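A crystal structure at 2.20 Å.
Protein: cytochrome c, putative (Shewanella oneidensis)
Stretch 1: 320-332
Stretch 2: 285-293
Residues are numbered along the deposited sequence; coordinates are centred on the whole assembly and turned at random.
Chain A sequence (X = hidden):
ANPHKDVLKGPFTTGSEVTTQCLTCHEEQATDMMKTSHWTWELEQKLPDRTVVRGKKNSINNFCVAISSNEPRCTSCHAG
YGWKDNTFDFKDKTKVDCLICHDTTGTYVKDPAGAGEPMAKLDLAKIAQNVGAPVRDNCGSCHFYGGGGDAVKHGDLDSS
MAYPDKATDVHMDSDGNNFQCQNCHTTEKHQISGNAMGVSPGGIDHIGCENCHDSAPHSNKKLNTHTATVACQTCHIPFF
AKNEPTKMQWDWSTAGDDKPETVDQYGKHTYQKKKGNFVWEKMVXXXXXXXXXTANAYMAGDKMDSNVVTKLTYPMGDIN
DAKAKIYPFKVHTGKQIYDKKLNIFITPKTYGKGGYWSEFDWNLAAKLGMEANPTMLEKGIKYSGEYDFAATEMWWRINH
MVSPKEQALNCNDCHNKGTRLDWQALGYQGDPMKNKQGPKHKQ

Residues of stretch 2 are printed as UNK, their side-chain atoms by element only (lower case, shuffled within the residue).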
# COMPACT_ATOMS: atom_id res chain seq x y z
N ASN A 320 3.27 -27.68 1.54
CA ASN A 320 2.54 -28.57 2.43
C ASN A 320 1.45 -27.85 3.15
O ASN A 320 0.79 -28.44 3.99
CB ASN A 320 3.54 -29.16 3.42
CG ASN A 320 4.54 -30.02 2.69
OD1 ASN A 320 4.14 -30.85 1.86
ND2 ASN A 320 5.81 -29.77 2.90
N ASP A 321 1.24 -26.58 2.85
CA ASP A 321 0.20 -25.86 3.58
C ASP A 321 -1.12 -25.87 2.77
O ASP A 321 -1.28 -25.21 1.72
CB ASP A 321 0.78 -24.47 3.94
CG ASP A 321 -0.14 -23.62 4.86
OD1 ASP A 321 -1.42 -23.82 4.90
OD2 ASP A 321 0.37 -22.68 5.56
N ALA A 322 -2.07 -26.67 3.24
CA ALA A 322 -3.34 -26.81 2.53
C ALA A 322 -4.06 -25.46 2.48
O ALA A 322 -4.85 -25.26 1.60
CB ALA A 322 -4.29 -27.89 3.25
N LYS A 323 -3.83 -24.55 3.44
CA LYS A 323 -4.45 -23.23 3.31
C LYS A 323 -3.74 -22.28 2.26
O LYS A 323 -4.29 -21.23 1.91
CB LYS A 323 -4.51 -22.50 4.66
CG LYS A 323 -5.50 -23.03 5.69
CD LYS A 323 -5.36 -22.26 7.06
CE LYS A 323 -6.67 -21.44 7.49
NZ LYS A 323 -7.40 -22.01 8.72
N ALA A 324 -2.55 -22.63 1.80
CA ALA A 324 -1.73 -21.68 1.02
C ALA A 324 -1.99 -21.91 -0.48
O ALA A 324 -2.20 -23.08 -0.86
CB ALA A 324 -0.25 -21.86 1.36
N LYS A 325 -2.00 -20.84 -1.32
CA LYS A 325 -1.94 -20.98 -2.79
C LYS A 325 -0.79 -20.13 -3.31
O LYS A 325 -0.26 -19.29 -2.54
CB LYS A 325 -3.25 -20.52 -3.47
CG LYS A 325 -4.37 -21.54 -3.22
CD LYS A 325 -5.68 -21.03 -3.80
CE LYS A 325 -6.79 -21.91 -3.32
NZ LYS A 325 -7.80 -21.74 -4.33
N ILE A 326 -0.37 -20.36 -4.57
CA ILE A 326 0.67 -19.51 -5.10
C ILE A 326 0.06 -18.20 -5.60
O ILE A 326 -0.83 -18.22 -6.48
CB ILE A 326 1.48 -20.24 -6.23
CG1 ILE A 326 2.12 -21.51 -5.67
CG2 ILE A 326 2.47 -19.26 -6.98
CD1 ILE A 326 2.59 -22.45 -6.88
N TYR A 327 0.52 -17.07 -5.03
CA TYR A 327 -0.04 -15.74 -5.34
C TYR A 327 1.08 -14.87 -5.89
O TYR A 327 2.27 -15.14 -5.60
CB TYR A 327 -0.49 -15.06 -4.04
CG TYR A 327 -1.94 -15.40 -3.59
CD1 TYR A 327 -2.20 -16.61 -2.87
CD2 TYR A 327 -3.02 -14.51 -3.84
CE1 TYR A 327 -3.46 -16.93 -2.44
CE2 TYR A 327 -4.39 -14.82 -3.40
CZ TYR A 327 -4.56 -16.03 -2.67
OH TYR A 327 -5.79 -16.46 -2.29
N PRO A 328 0.71 -13.77 -6.56
CA PRO A 328 1.67 -12.83 -7.14
C PRO A 328 1.88 -11.62 -6.26
O PRO A 328 0.95 -11.09 -5.63
CB PRO A 328 0.95 -12.35 -8.41
CG PRO A 328 -0.48 -12.32 -8.00
CD PRO A 328 -0.68 -13.36 -6.90
N PHE A 329 3.10 -11.13 -6.30
CA PHE A 329 3.51 -10.10 -5.40
C PHE A 329 4.44 -9.10 -6.08
O PHE A 329 5.27 -9.46 -6.93
CB PHE A 329 4.30 -10.73 -4.23
CG PHE A 329 3.45 -11.48 -3.28
CD1 PHE A 329 3.20 -12.86 -3.48
CD2 PHE A 329 2.87 -10.82 -2.19
CE1 PHE A 329 2.46 -13.55 -2.59
CE2 PHE A 329 2.07 -11.52 -1.29
CZ PHE A 329 1.87 -12.90 -1.52
N LYS A 330 4.33 -7.87 -5.65
CA LYS A 330 5.33 -6.90 -5.96
C LYS A 330 6.35 -6.83 -4.81
O LYS A 330 5.98 -6.84 -3.58
CB LYS A 330 4.74 -5.51 -6.23
CG LYS A 330 5.87 -4.45 -6.20
CD LYS A 330 5.45 -3.10 -6.65
CE LYS A 330 6.77 -2.22 -6.81
NZ LYS A 330 6.59 -0.94 -6.12
N VAL A 331 7.62 -6.82 -5.18
CA VAL A 331 8.68 -6.90 -4.17
C VAL A 331 9.60 -5.69 -4.35
O VAL A 331 10.10 -5.45 -5.44
CB VAL A 331 9.51 -8.17 -4.34
CG1 VAL A 331 10.73 -8.18 -3.36
CG2 VAL A 331 8.59 -9.47 -4.19
N HIS A 332 9.75 -4.88 -3.34
CA HIS A 332 10.58 -3.69 -3.45
C HIS A 332 11.86 -3.93 -2.57
O HIS A 332 11.70 -4.47 -1.48
CB HIS A 332 9.81 -2.50 -2.94
CG HIS A 332 10.59 -1.23 -2.96
ND1 HIS A 332 10.94 -0.55 -1.82
CD2 HIS A 332 11.06 -0.48 -4.00
CE1 HIS A 332 11.57 0.57 -2.14
NE2 HIS A 332 11.67 0.63 -3.46
N UNK A 285 6.78 -8.26 -14.19
CA UNK A 285 6.28 -9.53 -13.73
C UNK A 285 6.34 -9.53 -12.24
O UNK A 285 7.31 -9.08 -11.58
c UNK A 285 7.12 -10.77 -15.80
c UNK A 285 7.12 -10.67 -14.26
n UNK A 285 9.27 -12.55 -18.41
c UNK A 285 8.03 -11.96 -17.80
c UNK A 285 8.16 -11.78 -16.25
N UNK A 286 5.28 -10.07 -11.67
CA UNK A 286 5.26 -10.34 -10.23
C UNK A 286 6.27 -11.44 -9.87
O UNK A 286 6.64 -12.20 -10.71
c UNK A 286 3.01 -10.32 -11.11
c UNK A 286 3.97 -10.34 -12.31
c UNK A 286 3.83 -10.86 -10.00
N UNK A 287 6.69 -11.46 -8.61
CA UNK A 287 7.25 -12.66 -7.94
C UNK A 287 6.18 -13.53 -7.34
O UNK A 287 5.19 -13.04 -6.90
c UNK A 287 8.08 -12.20 -6.73
n UNK A 287 11.02 -12.16 -6.40
o UNK A 287 10.47 -12.36 -8.62
c UNK A 287 9.04 -11.21 -7.21
c UNK A 287 10.25 -11.91 -7.48
N UNK A 288 6.39 -14.83 -7.30
CA UNK A 288 5.29 -15.72 -6.83
C UNK A 288 5.62 -16.32 -5.49
O UNK A 288 6.76 -16.74 -5.28
c UNK A 288 3.05 -14.85 -10.50
c UNK A 288 3.40 -15.53 -9.36
o UNK A 288 3.63 -13.93 -12.58
c UNK A 288 3.99 -14.67 -11.50
c UNK A 288 5.62 -15.79 -10.20
c UNK A 288 4.67 -16.03 -9.19
c UNK A 288 5.29 -15.10 -11.37
c UNK A 288 5.06 -16.77 -7.89
N UNK A 289 4.65 -16.45 -4.62
CA UNK A 289 5.00 -17.07 -3.36
C UNK A 289 3.80 -17.77 -2.77
O UNK A 289 2.67 -17.32 -2.99
c UNK A 289 5.67 -16.07 -2.37
N UNK A 290 4.03 -18.89 -2.07
CA UNK A 290 3.01 -19.45 -1.20
C UNK A 290 2.43 -18.41 -0.27
O UNK A 290 3.16 -17.62 0.38
c UNK A 290 3.69 -23.54 -2.76
c UNK A 290 3.09 -24.50 -3.55
n UNK A 290 5.02 -23.33 -2.48
c UNK A 290 3.52 -20.65 -0.38
c UNK A 290 5.12 -22.27 -1.60
c UNK A 290 2.93 -22.62 -1.98
c UNK A 290 1.52 -22.64 -2.08
c UNK A 290 0.93 -23.58 -2.83
c UNK A 290 1.70 -24.49 -3.58
c UNK A 290 3.86 -21.82 -1.25
N UNK A 291 1.10 -18.39 -0.20
CA UNK A 291 0.45 -17.48 0.72
C UNK A 291 -0.76 -18.13 1.28
O UNK A 291 -1.67 -18.51 0.53
c UNK A 291 -1.90 -14.59 0.46
c UNK A 291 -2.57 -13.58 1.22
o UNK A 291 -2.60 -12.13 3.11
c UNK A 291 -0.06 -14.55 2.02
c UNK A 291 -0.71 -13.56 2.76
c UNK A 291 -0.64 -15.08 0.84
c UNK A 291 -1.93 -13.07 2.35
c UNK A 291 0.07 -16.16 -0.00
N UNK A 292 -0.85 -18.15 2.62
CA UNK A 292 -2.02 -18.72 3.33
C UNK A 292 -2.87 -17.72 4.09
O UNK A 292 -3.68 -18.10 4.94
c UNK A 292 -0.71 -19.16 5.52
c UNK A 292 -1.56 -19.78 4.35
o UNK A 292 -0.70 -17.92 5.71
n UNK A 292 0.01 -19.99 6.23
N UNK A 293 -2.73 -16.43 3.79
CA UNK A 293 -3.55 -15.48 4.52
C UNK A 293 -2.75 -14.80 5.67
O UNK A 293 -3.16 -13.79 6.20

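Position 285 carries four carbons in a row ending in a nitrogen. The CA-to-CB bond points away from stretch 1, and no side-chain atom touches it. This is Lys285.

Position 286 has three carbons that close a ring onto the backbone N. Its CB lies 3.6 Å from CB of Pro328. That ring is proline, Pro286.

Position 287 has three carbons, the third carrying one oxygen and one nitrogen. A side-chain carbon packs against Val331. An unbranched chain of that length ending in an amide is glutamine, Gln287. Its CG is 3.5 Å from CG2 of Val331. Its backbone pairs with Phe329: N of Gln287 donates to O of Phe329 at 3.0 Å, and N of Phe329 donates to O of Gln287 at 2.9 Å.

Position 288 has one carbon, then a six-carbon ring bearing one oxygen. The CB is 3.7 Å from CG2 of Ile326, and the ring reaches Pro328. This is Tyr288; its CE2 is 3.9 Å from CB of Pro328. Its OH is hydrogen-bonded elsewhere in the structure.

Position 289 has a single side-chain carbon, 4.1 Å as CB from CE1 of Phe329. It is Ala289. Its N donates to O of Tyr327 at 2.9 Å, and its O accepts from N of Tyr327 at 3.0 Å.

Position 290 has one carbon, then fused five- and six-membered rings holding eight carbons and one nitrogen. The rings pack against Ile326 and Ala324. Only tryptophan fits, so this is Trp290. CG1 of Ile326 sits over the face of its six-membered ring, 3.7 Å from CH2. CE3 lies 3.9 Å from CB of Ala324.

Position 291 again has one carbon and a six-carbon ring with one oxygen. Its CB is 3.7 Å from CD1 of Tyr327. This is Tyr291. Its ring turns an edge to the face of Tyr327 and receives the edge of Phe329 on its own face.

Position 292 has two carbons, the second carrying one oxygen and one nitrogen. The amide meets the side chain of Asp321. This short amide is Asn292. Its ND2 donates to OD2 of Asp321 at 2.8 Å.

Position 293 has no side-chain atoms and is Gly293. At its backbone angles a CB would jam against the carbonyl O of Asn292.

The contact is an antiparallel strand pairing. Lys325, Tyr327 and Phe329 form paired backbone hydrogen bonds with Tyr291, Ala289 and Gln287. Side chains alternate between two faces. Ile326 and Pro328 share one with Tyr288 and Trp290; Tyr327 and Phe329 share the other with Tyr291. Beyond the strands, the Asp321–Asn292 bond ties the turn to stretch 2.

Stretch 2, residues 285-293: KPQYAWYNG
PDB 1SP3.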